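Local coordinates for FAD-binding PCMH-type domain-containing protein (Gibberella zeae, PDB 6YJO), which probably oxidises carbohydrate substrates as an oxygen-dependent flavoenzyme whose FAD is held by two covalent links to the protein, at residues A[213-224]-A[478-489]; A[85-96]-A[491-499]. All coordinates share one frame; numbering follows the deposited sequence.

Contact 1: residues A[213-224]-A[478-489]; sequences LTWALRGAGSSF and SLPKLKKLKAEL. With FAD (flavin-adenine dinucleotide), chain C; NAG (2-acetamido-2-deoxy-beta-D-glucopyranose), chain B.
A buried helix-on-helix contact joins helix 211-220 and the turn after it, on the FAD-binding side of the fold, to helix 479-489 in the C-terminal berberine-like region. Segments 213-220 and 479-489 cross at -116°, their axes 10.6 Å apart. At one end Lys481 lies over a face of the Trp215 indole. Lys481 CD sits 3.4 Å from the centroid of the six-membered ring of Trp215, a CH-pi contact, and Lys481 NZ stands 3.6 Å from that of its five-membered ring as a cation-pi partner. The extended chain beyond Lys481 CG carries methylene and ammonium across both rings. Ser478 OG comes within 3.4 Å of Trp215 CZ2, while its hydrogen bond goes to the carbonyl of Ala409.

In the middle, leucine branches pack against the first helix and its turn. Leu482 CD2 touches Trp215, Ala216, Ala220 and Phe224, and Leu485 CD2 reaches Ala216 CB at 3.6 Å. The Phe224 ring turns its edge to the helix backbone, with Phe224 CE2 3.5 Å from Lys486 N, and Ala216 CB lies over one face, toward the rim of the ring. At the far end Leu213 CD1 meets Leu489 CD1.

Lys486 bends at chi2 (81°), which brings Lys486 NZ back to Ser223 O, a 2.8 Å hydrogen bond in the carbonyl plane and on a lone pair. Asp490 and Asp493 also form salt bridges with NZ. This buried ammonium is thus gripped by a carbonyl and two carboxylates, which would be expected to favour its charge.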
loop_
_atom_site.group_PDB
_atom_site.type_symbol
_atom_site.label_atom_id
_atom_site.label_comp_id
_atom_site.label_asym_id
_atom_site.label_seq_id
_atom_site.Cartn_x
_atom_site.Cartn_y
_atom_site.Cartn_z
ATOM N N LEU A 213 -7.718 4.494 -18.802
ATOM C CA LEU A 213 -6.376 4.129 -18.361
ATOM C C LEU A 213 -6.054 4.771 -17.017
ATOM O O LEU A 213 -5.580 4.102 -16.091
ATOM C CB LEU A 213 -5.356 4.537 -19.422
ATOM C CG LEU A 213 -3.876 4.355 -19.085
ATOM C CD1 LEU A 213 -3.612 2.960 -18.535
ATOM C CD2 LEU A 213 -3.035 4.616 -20.326
ATOM N N THR A 214 -6.318 6.076 -16.891
ATOM C CA THR A 214 -6.088 6.764 -15.624
ATOM C C THR A 214 -6.961 6.176 -14.524
ATOM O O THR A 214 -6.544 6.091 -13.363
ATOM C CB THR A 214 -6.373 8.258 -15.792
ATOM O OG1 THR A 214 -5.597 8.778 -16.879
ATOM C CG2 THR A 214 -6.038 9.034 -14.524
ATOM N N TRP A 215 -8.182 5.772 -14.874
ATOM C CA TRP A 215 -9.063 5.122 -13.912
ATOM C C TRP A 215 -8.437 3.839 -13.379
ATOM O O TRP A 215 -8.514 3.552 -12.178
ATOM C CB TRP A 215 -10.410 4.848 -14.583
ATOM C CG TRP A 215 -11.357 3.990 -13.810
ATOM C CD1 TRP A 215 -12.298 4.404 -12.911
ATOM C CD2 TRP A 215 -11.483 2.568 -13.895
ATOM N NE1 TRP A 215 -12.996 3.322 -12.424
ATOM C CE2 TRP A 215 -12.513 2.183 -13.012
ATOM C CE3 TRP A 215 -10.821 1.580 -14.630
ATOM C CZ2 TRP A 215 -12.892 0.854 -12.842
ATOM C CZ3 TRP A 215 -11.195 0.263 -14.459
ATOM C CH2 TRP A 215 -12.226 -0.089 -13.577
ATOM N N ALA A 216 -7.795 3.062 -14.257
ATOM C CA ALA A 216 -7.144 1.830 -13.819
ATOM C C ALA A 216 -5.885 2.130 -13.016
ATOM O O ALA A 216 -5.560 1.405 -12.069
ATOM C CB ALA A 216 -6.814 0.954 -15.028
ATOM N N LEU A 217 -5.159 3.191 -13.377
ATOM C CA LEU A 217 -3.950 3.536 -12.636
ATOM C C LEU A 217 -4.263 3.911 -11.196
ATOM O O LEU A 217 -3.432 3.692 -10.305
ATOM C CB LEU A 217 -3.207 4.681 -13.333
ATOM C CG LEU A 217 -2.663 4.356 -14.724
ATOM C CD1 LEU A 217 -1.791 5.482 -15.253
ATOM C CD2 LEU A 217 -1.887 3.048 -14.716
ATOM N N ARG A 218 -5.444 4.480 -10.944
ATOM C CA ARG A 218 -5.880 4.781 -9.580
ATOM C C ARG A 218 -6.452 3.516 -8.938
ATOM O O ARG A 218 -7.640 3.415 -8.629
ATOM C CB ARG A 218 -6.910 5.905 -9.568
ATOM C CG ARG A 218 -6.399 7.275 -9.993
ATOM C CD ARG A 218 -7.421 8.353 -9.661
ATOM N NE ARG A 218 -7.033 9.665 -10.170
ATOM C CZ ARG A 218 -7.377 10.149 -11.363
ATOM N NH1 ARG A 218 -8.127 9.436 -12.196
ATOM N NH2 ARG A 218 -6.967 11.357 -11.725
ATOM N N GLY A 219 -5.577 2.535 -8.727
ATOM C CA GLY A 219 -5.992 1.356 -7.989
ATOM C C GLY A 219 -5.354 0.042 -8.398
ATOM O O GLY A 219 -5.147 -0.841 -7.558
ATOM N N ALA A 220 -5.035 -0.103 -9.682
ATOM C CA ALA A 220 -4.569 -1.383 -10.202
ATOM C C ALA A 220 -3.593 -1.163 -11.348
ATOM O O ALA A 220 -3.556 -1.937 -12.309
ATOM C CB ALA A 220 -5.742 -2.251 -10.659
ATOM N N GLY A 221 -2.788 -0.107 -11.257
ATOM C CA GLY A 221 -1.927 0.271 -12.368
ATOM C C GLY A 221 -0.723 -0.621 -12.572
ATOM O O GLY A 221 -0.067 -0.505 -13.611
ATOM N N SER A 222 -0.417 -1.499 -11.615
ATOM C CA SER A 222 0.710 -2.414 -11.774
ATOM C C SER A 222 0.541 -3.344 -12.969
ATOM O O SER A 222 1.531 -3.903 -13.453
ATOM C CB SER A 222 0.892 -3.254 -10.502
ATOM O OG SER A 222 -0.320 -3.893 -10.132
ATOM N N SER A 223 -0.685 -3.511 -13.459
ATOM C CA SER A 223 -1.000 -4.482 -14.497
ATOM C C SER A 223 -1.071 -3.885 -15.898
ATOM O O SER A 223 -1.351 -4.620 -16.850
ATOM C CB SER A 223 -2.337 -5.157 -14.173
ATOM O OG SER A 223 -2.144 -6.445 -13.617
ATOM N N PHE A 224 -0.817 -2.581 -16.059
ATOM C CA PHE A 224 -1.106 -1.902 -17.315
ATOM C C PHE A 224 0.074 -1.184 -17.950
ATOM O O PHE A 224 -0.048 -0.742 -19.098
ATOM C CB PHE A 224 -2.242 -0.890 -17.113
ATOM C CG PHE A 224 -3.550 -1.527 -16.767
ATOM C CD1 PHE A 224 -3.857 -1.832 -15.452
ATOM C CD2 PHE A 224 -4.462 -1.845 -17.757
ATOM C CE1 PHE A 224 -5.055 -2.430 -15.129
ATOM C CE2 PHE A 224 -5.662 -2.444 -17.441
ATOM C CZ PHE A 224 -5.962 -2.736 -16.126
ATOM N N SER A 478 -14.897 -3.594 -10.130
ATOM C CA SER A 478 -14.098 -3.009 -11.197
ATOM C C SER A 478 -13.458 -4.060 -12.088
ATOM O O SER A 478 -12.972 -3.715 -13.171
ATOM C CB SER A 478 -13.002 -2.120 -10.609
ATOM O OG SER A 478 -13.547 -0.937 -10.050
ATOM N N LEU A 479 -13.450 -5.323 -11.661
ATOM C CA LEU A 479 -12.757 -6.374 -12.404
ATOM C C LEU A 479 -13.130 -6.417 -13.879
ATOM O O LEU A 479 -12.219 -6.411 -14.722
ATOM C CB LEU A 479 -13.041 -7.740 -11.761
ATOM C CG LEU A 479 -11.853 -8.641 -11.395
ATOM C CD1 LEU A 479 -12.298 -10.110 -11.292
ATOM C CD2 LEU A 479 -10.695 -8.500 -12.379
ATOM N N PRO A 480 -14.409 -6.467 -14.262
ATOM C CA PRO A 480 -14.722 -6.622 -15.697
ATOM C C PRO A 480 -14.151 -5.503 -16.548
ATOM O O PRO A 480 -13.531 -5.766 -17.587
ATOM C CB PRO A 480 -16.258 -6.641 -15.723
ATOM C CG PRO A 480 -16.688 -6.919 -14.302
ATOM C CD PRO A 480 -15.619 -6.314 -13.439
ATOM N N LYS A 481 -14.343 -4.250 -16.128
ATOM C CA LYS A 481 -13.775 -3.125 -16.861
ATOM C C LYS A 481 -12.251 -3.199 -16.875
ATOM O O LYS A 481 -11.615 -2.893 -17.892
ATOM C CB LYS A 481 -14.252 -1.814 -16.236
ATOM C CG LYS A 481 -14.182 -0.597 -17.150
ATOM C CD LYS A 481 -13.938 0.670 -16.341
ATOM C CE LYS A 481 -14.548 1.912 -16.976
ATOM N NZ LYS A 481 -14.226 3.134 -16.175
ATOM N N LEU A 482 -11.649 -3.609 -15.754
ATOM C CA LEU A 482 -10.203 -3.804 -15.712
ATOM C C LEU A 482 -9.766 -4.875 -16.708
ATOM O O LEU A 482 -8.798 -4.689 -17.455
ATOM C CB LEU A 482 -9.767 -4.181 -14.294
ATOM C CG LEU A 482 -9.749 -3.076 -13.236
ATOM C CD1 LEU A 482 -9.723 -3.669 -11.830
ATOM C CD2 LEU A 482 -8.550 -2.159 -13.435
ATOM N N LYS A 483 -10.465 -6.013 -16.725
ATOM C CA LYS A 483 -10.127 -7.070 -17.673
ATOM C C LYS A 483 -10.352 -6.614 -19.110
ATOM O O LYS A 483 -9.593 -6.985 -20.014
ATOM C CB LYS A 483 -10.950 -8.319 -17.374
ATOM C CG LYS A 483 -10.570 -9.019 -16.083
ATOM C CD LYS A 483 -11.618 -10.046 -15.687
ATOM C CE LYS A 483 -11.065 -11.461 -15.711
ATOM N NZ LYS A 483 -10.535 -11.851 -17.049
ATOM N N LYS A 484 -11.396 -5.813 -19.343
ATOM C CA LYS A 484 -11.625 -5.288 -20.685
ATOM C C LYS A 484 -10.477 -4.384 -21.108
ATOM O O LYS A 484 -10.017 -4.440 -22.255
ATOM C CB LYS A 484 -12.948 -4.525 -20.735
ATOM C CG LYS A 484 -13.387 -4.151 -22.142
ATOM C CD LYS A 484 -14.716 -3.409 -22.145
ATOM C CE LYS A 484 -14.542 -1.921 -21.898
ATOM N NZ LYS A 484 -13.786 -1.252 -22.992
ATOM N N LEU A 485 -9.989 -3.556 -20.181
ATOM C CA LEU A 485 -8.907 -2.629 -20.493
ATOM C C LEU A 485 -7.566 -3.343 -20.604
ATOM O O LEU A 485 -6.709 -2.931 -21.393
ATOM C CB LEU A 485 -8.848 -1.544 -19.421
ATOM C CG LEU A 485 -7.789 -0.454 -19.560
ATOM C CD1 LEU A 485 -7.883 0.238 -20.909
ATOM C CD2 LEU A 485 -7.962 0.544 -18.428
ATOM N N LYS A 486 -7.361 -4.402 -19.820
ATOM C CA LYS A 486 -6.131 -5.177 -19.934
ATOM C C LYS A 486 -5.989 -5.779 -21.328
ATOM O O LYS A 486 -4.886 -5.820 -21.888
ATOM C CB LYS A 486 -6.112 -6.267 -18.859
ATOM C CG LYS A 486 -4.935 -7.231 -18.927
ATOM C CD LYS A 486 -3.671 -6.673 -18.293
ATOM C CE LYS A 486 -2.526 -7.671 -18.423
ATOM N NZ LYS A 486 -1.273 -7.232 -17.754
ATOM N N ALA A 487 -7.099 -6.240 -21.912
ATOM C CA ALA A 487 -7.044 -6.809 -23.255
ATOM C C ALA A 487 -6.721 -5.742 -24.294
ATOM O O ALA A 487 -6.015 -6.018 -25.273
ATOM C CB ALA A 487 -8.366 -7.503 -23.583
ATOM N N GLU A 488 -7.235 -4.523 -24.104
ATOM C CA GLU A 488 -6.883 -3.418 -24.988
ATOM C C GLU A 488 -5.377 -3.195 -25.017
ATOM O O GLU A 488 -4.760 -3.142 -26.088
ATOM C CB GLU A 488 -7.574 -2.135 -24.527
ATOM C CG GLU A 488 -8.798 -1.721 -25.308
ATOM C CD GLU A 488 -9.025 -0.215 -25.238
ATOM O OE1 GLU A 488 -8.305 0.533 -25.938
ATOM O OE2 GLU A 488 -9.901 0.227 -24.462
ATOM N N LEU A 489 -4.766 -3.073 -23.839
ATOM C CA LEU A 489 -3.436 -2.500 -23.689
ATOM C C LEU A 489 -2.335 -3.540 -23.548
ATOM O O LEU A 489 -1.261 -3.369 -24.127
ATOM C CB LEU A 489 -3.421 -1.567 -22.473
ATOM C CG LEU A 489 -4.488 -0.466 -22.531
ATOM C CD1 LEU A 489 -4.486 0.385 -21.268
ATOM C CD2 LEU A 489 -4.300 0.402 -23.771
HETATM P PA FAD C . 7.364 -2.822 -5.323
HETATM O O1A FAD C . 7.604 -4.253 -5.021
HETATM O O2A FAD C . 8.536 -2.123 -6.032
HETATM O O5B FAD C . 6.037 -2.637 -6.153
HETATM C C5B FAD C . 4.807 -3.274 -5.750
HETATM C C4B FAD C . 3.898 -3.395 -6.942
HETATM O O4B FAD C . 3.946 -2.166 -7.709
HETATM C C3B FAD C . 4.269 -4.510 -7.915
HETATM O O3B FAD C . 3.105 -5.063 -8.520
HETATM C C2B FAD C . 5.144 -3.775 -8.930
HETATM O O2B FAD C . 5.165 -4.428 -10.191
HETATM C C1B FAD C . 4.410 -2.440 -9.018
HETATM N N9A FAD C . 5.244 -1.330 -9.474
HETATM C C8A FAD C . 6.343 -0.794 -8.852
HETATM N N7A FAD C . 6.901 0.196 -9.506
HETATM C C5A FAD C . 6.112 0.321 -10.645
HETATM C C6A FAD C . 6.174 1.191 -11.746
HETATM N N6A FAD C . 7.098 2.142 -11.899
HETATM N N1A FAD C . 5.234 1.046 -12.706
HETATM C C2A FAD C . 4.305 0.100 -12.561
HETATM N N3A FAD C . 4.147 -0.776 -11.567
HETATM C C4A FAD C . 5.094 -0.614 -10.631
HETATM N N1 FAD C . 0.736 0.348 2.709
HETATM C C2 FAD C . -0.199 1.215 3.199
HETATM O O2 FAD C . -1.262 1.426 2.603
HETATM N N3 FAD C . 0.039 1.879 4.392
HETATM C C4 FAD C . 1.168 1.757 5.178
HETATM O O4 FAD C . 1.271 2.399 6.221
HETATM C C4X FAD C . 2.153 0.835 4.648
HETATM N N5 FAD C . 3.252 0.658 5.325
HETATM C C5X FAD C . 4.195 -0.220 4.813
HETATM C C6 FAD C . 5.363 -0.451 5.530
HETATM C C7 FAD C . 6.352 -1.299 5.049
HETATM C C7M FAD C . 7.612 -1.497 5.851
HETATM C C8 FAD C . 6.138 -1.996 3.848
HETATM C C8M FAD C . 7.177 -2.932 3.295
HETATM C C9 FAD C . 4.959 -1.789 3.136
HETATM C C9A FAD C . 3.990 -0.915 3.612
HETATM N N10 FAD C . 2.792 -0.681 2.910
HETATM C C10 FAD C . 1.846 0.179 3.403
HETATM C "C1'" FAD C . 2.502 -1.400 1.662
HETATM C "C2'" FAD C . 2.882 -0.635 0.404
HETATM O "O2'" FAD C . 1.904 0.369 0.133
HETATM C "C3'" FAD C . 2.926 -1.616 -0.767
HETATM O "O3'" FAD C . 3.816 -2.673 -0.423
HETATM C "C4'" FAD C . 3.386 -1.006 -2.089
HETATM O "O4'" FAD C . 2.585 -1.500 -3.162
HETATM C "C5'" FAD C . 4.840 -1.320 -2.352
HETATM O "O5'" FAD C . 5.332 -0.452 -3.390
HETATM P P FAD C . 6.848 -0.453 -3.782
HETATM O O1P FAD C . 7.035 0.272 -5.118
HETATM O O2P FAD C . 7.654 0.043 -2.639
HETATM O O3P FAD C . 7.088 -2.026 -3.979
HETATM C C1 NAG B . 0.570 0.957 -28.284
HETATM C C2 NAG B . 0.311 1.650 -29.617
HETATM C C3 NAG B . -0.717 2.770 -29.453
HETATM C C4 NAG B . -1.967 2.278 -28.732
HETATM C C5 NAG B . -1.590 1.541 -27.451
HETATM C C6 NAG B . -2.777 0.896 -26.775
HETATM C C7 NAG B . 1.921 1.989 -31.441
HETATM C C8 NAG B . 3.232 2.599 -31.840
HETATM N N2 NAG B . 1.551 2.174 -30.168
HETATM O O3 NAG B . -1.067 3.265 -30.741
HETATM O O4 NAG B . -2.754 3.400 -28.347
HETATM O O5 NAG B . -0.657 0.492 -27.740
HETATM O O6 NAG B . -3.088 -0.358 -27.366
HETATM O O7 NAG B . 1.229 1.357 -32.233
HETATM O O HOH W 1 0.349 -1.882 -22.016
#

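Contact 2: residues A[85-96]-A[491-499]; sequences VKCGDQNKVRVS and PKDMFWNPQ
Arg94 lays its guanidinium flat on the indole of Trp496, the two planes only 9° apart, in a stacked cation-pi pair between the FAD-binding region and the loop after helix 479-489. Arg94 CZ stands 3.3 Å from the centroid of the Trp496 five-membered ring and almost straight above it, while NH1 reaches over the junction with the six-membered ring. Arg94 NH2 lies 3.2 Å from Trp496 NE1, but both are donors, and the approach is one of stacking. The Arg94 chain, extended from CG to NE, runs past Trp496 CB to bring the cation over the ring. Pro498 N covers part of the opposite indole face, and Glu112 makes a salt bridge with Arg94 NH1.

The backbones meet beside this stack. Val95 N donates a hydrogen bond to Met494 O at 3.0 Å, coming from above the carbonyl plane. Phe495 CA makes a straight CA-H...O contact with Val95 O at 3.4 Å. Phe495, the centre of an inverse gamma turn, directs its ring edge at Val95 O and Val85 CG2.

Next to this backbone bond, Met494 stretches out with CG anti to its own N (chi1 154°), sending Met494 CE between two valines: it is 3.5 Å from Val85 CG1 and 3.5 Å from Val95 CG2. Helix 78-90 and strand 95-98 are therefore both touched by one methyl group. At the solvent-exposed edge of the contact, water 2 lies between Asp89 OD2 and Lys492 NZ, whose bond to it is weak; the charged groups stay apart.

The salt bridge to Glu112 and the stack on Trp496 together probably fix the rotation of the guanidinium, and Met494 CE against two valines supplies the apolar part.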
loop_
_atom_site.group_PDB
_atom_site.type_symbol
_atom_site.label_atom_id
_atom_site.label_comp_id
_atom_site.label_asym_id
_atom_site.label_seq_id
_atom_site.Cartn_x
_atom_site.Cartn_y
_atom_site.Cartn_z
ATOM N N VAL A 85 11.341 -1.907 -22.162
ATOM C CA VAL A 85 10.073 -2.581 -22.417
ATOM C C VAL A 85 10.056 -3.165 -23.822
ATOM O O VAL A 85 9.493 -4.244 -24.041
ATOM C CB VAL A 85 8.904 -1.605 -22.176
ATOM C CG1 VAL A 85 7.738 -1.883 -23.121
ATOM C CG2 VAL A 85 8.447 -1.685 -20.721
ATOM N N LYS A 86 10.669 -2.480 -24.794
ATOM C CA LYS A 86 10.757 -3.037 -26.140
ATOM C C LYS A 86 11.679 -4.253 -26.173
ATOM O O LYS A 86 11.371 -5.248 -26.835
ATOM C CB LYS A 86 11.237 -1.971 -27.125
ATOM C CG LYS A 86 10.156 -1.006 -27.585
ATOM C CD LYS A 86 10.701 -0.008 -28.598
ATOM C CE LYS A 86 10.258 1.412 -28.279
ATOM N NZ LYS A 86 10.889 2.417 -29.183
ATOM N N CYS A 87 12.817 -4.191 -25.475
ATOM C CA CYS A 87 13.683 -5.361 -25.385
ATOM C C CYS A 87 12.994 -6.516 -24.669
ATOM O O CYS A 87 13.419 -7.667 -24.821
ATOM C CB CYS A 87 14.993 -5.021 -24.670
ATOM S SG CYS A 87 16.251 -4.238 -25.716
ATOM N N GLY A 88 11.952 -6.236 -23.885
ATOM C CA GLY A 88 11.156 -7.285 -23.275
ATOM C C GLY A 88 10.229 -7.942 -24.278
ATOM O O GLY A 88 10.159 -9.172 -24.361
ATOM N N ASP A 89 9.512 -7.120 -25.053
ATOM C CA ASP A 89 8.630 -7.655 -26.086
ATOM C C ASP A 89 9.406 -8.470 -27.113
ATOM O O ASP A 89 8.891 -9.464 -27.636
ATOM C CB ASP A 89 7.882 -6.514 -26.779
ATOM C CG ASP A 89 6.815 -7.015 -27.733
ATOM O OD1 ASP A 89 6.412 -8.192 -27.611
ATOM O OD2 ASP A 89 6.382 -6.239 -28.612
ATOM N N GLN A 90 10.645 -8.071 -27.410
ATOM C CA GLN A 90 11.442 -8.757 -28.423
ATOM C C GLN A 90 11.748 -10.191 -28.013
ATOM O O GLN A 90 11.654 -11.109 -28.835
ATOM C CB GLN A 90 12.741 -7.979 -28.666
ATOM C CG GLN A 90 13.826 -8.747 -29.417
ATOM C CD GLN A 90 13.336 -9.341 -30.718
ATOM O OE1 GLN A 90 12.544 -8.731 -31.438
ATOM N NE2 GLN A 90 13.806 -10.544 -31.029
ATOM N N ASN A 91 12.111 -10.403 -26.750
ATOM C CA ASN A 91 12.551 -11.704 -26.262
ATOM C C ASN A 91 11.429 -12.496 -25.597
ATOM O O ASN A 91 11.703 -13.508 -24.945
ATOM C CB ASN A 91 13.731 -11.522 -25.299
ATOM C CG ASN A 91 14.999 -11.101 -26.017
ATOM O OD1 ASN A 91 15.624 -11.900 -26.715
ATOM N ND2 ASN A 91 15.384 -9.841 -25.854
ATOM N N LYS A 92 10.177 -12.063 -25.759
ATOM C CA LYS A 92 9.010 -12.783 -25.241
ATOM C C LYS A 92 9.132 -13.068 -23.745
ATOM O O LYS A 92 8.660 -14.097 -23.258
ATOM C CB LYS A 92 8.781 -14.089 -26.008
ATOM C CG LYS A 92 7.331 -14.583 -25.963
ATOM C CD LYS A 92 7.226 -16.110 -26.002
ATOM C CE LYS A 92 7.038 -16.719 -24.611
ATOM N NZ LYS A 92 8.154 -17.626 -24.221
ATOM N N VAL A 93 9.771 -12.166 -23.002
ATOM C CA VAL A 93 9.800 -12.255 -21.546
ATOM C C VAL A 93 8.676 -11.404 -20.975
ATOM O O VAL A 93 8.358 -10.326 -21.491
ATOM C CB VAL A 93 11.163 -11.816 -20.968
ATOM C CG1 VAL A 93 12.277 -12.761 -21.408
ATOM C CG2 VAL A 93 11.486 -10.364 -21.332
ATOM N N ARG A 94 8.060 -11.905 -19.911
ATOM C CA ARG A 94 7.244 -11.057 -19.057
ATOM C C ARG A 94 8.134 -10.021 -18.385
ATOM O O ARG A 94 9.295 -10.291 -18.067
ATOM C CB ARG A 94 6.515 -11.915 -18.024
ATOM C CG ARG A 94 5.398 -12.746 -18.624
ATOM C CD ARG A 94 5.075 -13.934 -17.753
ATOM N NE ARG A 94 3.777 -14.513 -18.081
ATOM C CZ ARG A 94 3.177 -15.446 -17.353
ATOM N NH1 ARG A 94 3.757 -15.905 -16.254
ATOM N NH2 ARG A 94 1.995 -15.920 -17.723
ATOM N N VAL A 95 7.599 -8.821 -18.190
ATOM C CA VAL A 95 8.358 -7.704 -17.646
ATOM C C VAL A 95 7.613 -7.144 -16.443
ATOM O O VAL A 95 6.382 -7.060 -16.446
ATOM C CB VAL A 95 8.583 -6.600 -18.698
ATOM C CG1 VAL A 95 9.436 -5.481 -18.119
ATOM C CG2 VAL A 95 9.217 -7.181 -19.954
ATOM N N SER A 96 8.367 -6.747 -15.424
ATOM C CA SER A 96 7.799 -6.285 -14.167
ATOM C C SER A 96 8.652 -5.151 -13.626
ATOM O O SER A 96 9.881 -5.214 -13.664
ATOM C CB SER A 96 7.713 -7.425 -13.148
ATOM O OG SER A 96 6.528 -8.180 -13.339
ATOM N N PRO A 491 -2.505 -7.333 -24.144
ATOM C CA PRO A 491 -3.285 -8.539 -24.451
ATOM C C PRO A 491 -2.475 -9.813 -24.285
ATOM O O PRO A 491 -3.007 -10.843 -23.860
ATOM C CB PRO A 491 -3.712 -8.324 -25.913
ATOM C CG PRO A 491 -2.926 -7.100 -26.418
ATOM C CD PRO A 491 -1.926 -6.739 -25.360
ATOM N N LYS A 492 -1.185 -9.753 -24.611
ATOM C CA LYS A 492 -0.289 -10.880 -24.396
ATOM C C LYS A 492 0.128 -11.014 -22.937
ATOM O O LYS A 492 0.862 -11.950 -22.599
ATOM C CB LYS A 492 0.945 -10.739 -25.292
ATOM C CG LYS A 492 0.607 -10.594 -26.775
ATOM C CD LYS A 492 1.812 -10.868 -27.669
ATOM C CE LYS A 492 1.861 -9.925 -28.865
ATOM N NZ LYS A 492 2.987 -10.257 -29.785
ATOM N N ASP A 493 -0.332 -10.106 -22.075
ATOM C CA ASP A 493 -0.060 -10.146 -20.641
ATOM C C ASP A 493 1.443 -10.111 -20.368
ATOM O O ASP A 493 1.985 -10.920 -19.614
ATOM C CB ASP A 493 -0.711 -11.368 -19.990
ATOM C CG ASP A 493 -0.910 -11.192 -18.499
ATOM O OD1 ASP A 493 -0.431 -10.178 -17.944
ATOM O OD2 ASP A 493 -1.553 -12.064 -17.881
ATOM N N MET A 494 2.116 -9.149 -20.999
ATOM C CA MET A 494 3.532 -8.928 -20.726
ATOM C C MET A 494 3.753 -8.526 -19.270
ATOM O O MET A 494 4.597 -9.103 -18.574
ATOM C CB MET A 494 4.075 -7.858 -21.674
ATOM C CG MET A 494 5.272 -7.093 -21.150
ATOM S SD MET A 494 6.144 -6.261 -22.484
ATOM C CE MET A 494 6.993 -4.979 -21.577
ATOM N N PHE A 495 3.003 -7.536 -18.792
ATOM C CA PHE A 495 3.131 -7.062 -17.414
ATOM C C PHE A 495 2.356 -8.023 -16.526
ATOM O O PHE A 495 1.189 -7.807 -16.195
ATOM C CB PHE A 495 2.632 -5.629 -17.286
ATOM C CG PHE A 495 3.276 -4.687 -18.254
ATOM C CD1 PHE A 495 4.640 -4.452 -18.204
ATOM C CD2 PHE A 495 2.521 -4.038 -19.219
ATOM C CE1 PHE A 495 5.238 -3.589 -19.094
ATOM C CE2 PHE A 495 3.114 -3.172 -20.112
ATOM C CZ PHE A 495 4.475 -2.946 -20.048
ATOM N N TRP A 496 3.022 -9.100 -16.133
ATOM C CA TRP A 496 2.390 -10.220 -15.459
ATOM C C TRP A 496 2.832 -10.275 -14.003
ATOM O O TRP A 496 3.978 -9.951 -13.680
ATOM C CB TRP A 496 2.745 -11.533 -16.161
ATOM C CG TRP A 496 2.008 -12.721 -15.636
ATOM C CD1 TRP A 496 0.850 -13.250 -16.127
ATOM C CD2 TRP A 496 2.381 -13.536 -14.520
ATOM N NE1 TRP A 496 0.478 -14.343 -15.385
ATOM C CE2 TRP A 496 1.401 -14.538 -14.391
ATOM C CE3 TRP A 496 3.447 -13.513 -13.616
ATOM C CZ2 TRP A 496 1.456 -15.510 -13.395
ATOM C CZ3 TRP A 496 3.500 -14.478 -12.629
ATOM C CH2 TRP A 496 2.510 -15.463 -12.525
ATOM N N ASN A 497 1.912 -10.669 -13.132
ATOM C CA ASN A 497 2.240 -11.036 -11.763
ATOM C C ASN A 497 1.184 -12.015 -11.275
ATOM O O ASN A 497 0.091 -12.092 -11.847
ATOM C CB ASN A 497 2.322 -9.810 -10.840
ATOM C CG ASN A 497 0.989 -9.121 -10.657
ATOM O OD1 ASN A 497 0.177 -9.532 -9.829
ATOM N ND2 ASN A 497 0.761 -8.056 -11.423
ATOM N N PRO A 498 1.488 -12.792 -10.231
ATOM C CA PRO A 498 0.540 -13.829 -9.788
ATOM C C PRO A 498 -0.890 -13.346 -9.599
ATOM O O PRO A 498 -1.826 -14.052 -9.995
ATOM C CB PRO A 498 1.160 -14.304 -8.471
ATOM C CG PRO A 498 2.623 -14.123 -8.682
ATOM C CD PRO A 498 2.766 -12.871 -9.506
ATOM N N GLN A 499 -1.095 -12.166 -9.010
ATOM C CA GLN A 499 -2.434 -11.646 -8.753
ATOM C C GLN A 499 -2.768 -10.469 -9.661
ATOM O O GLN A 499 -3.553 -9.591 -9.291
ATOM C CB GLN A 499 -2.570 -11.266 -7.282
ATOM C CG GLN A 499 -2.640 -12.490 -6.387
ATOM C CD GLN A 499 -2.418 -12.191 -4.916
ATOM O OE1 GLN A 499 -2.501 -11.043 -4.478
ATOM N NE2 GLN A 499 -2.130 -13.234 -4.144
HETATM O O HOH W 2 4.791 -7.407 -30.689
#

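Contacts 1 and 2 lie with their centres about 16 Å apart and follow one another along the C-terminal chain, helix 479-489 giving way to the loop 491-499. Lys486 couples them: Lys486 NZ forms a salt bridge with Asp493 OD1 at 3.1 Å, besides its bond within contact 1. Phe224 C and Phe495 CD2 also pack together, 4.0 Å apart. In each contact it is the first segment, not the C-terminal one, that approaches FAD: in contact 1 Ser222 CB is 3.5 Å from the ribose oxygen O3B of FAD, and in contact 2 the side chain of Ser96 is about 5 Å from the cofactor. Together they join the C-terminal region to the part of the fold that carries the cofactor.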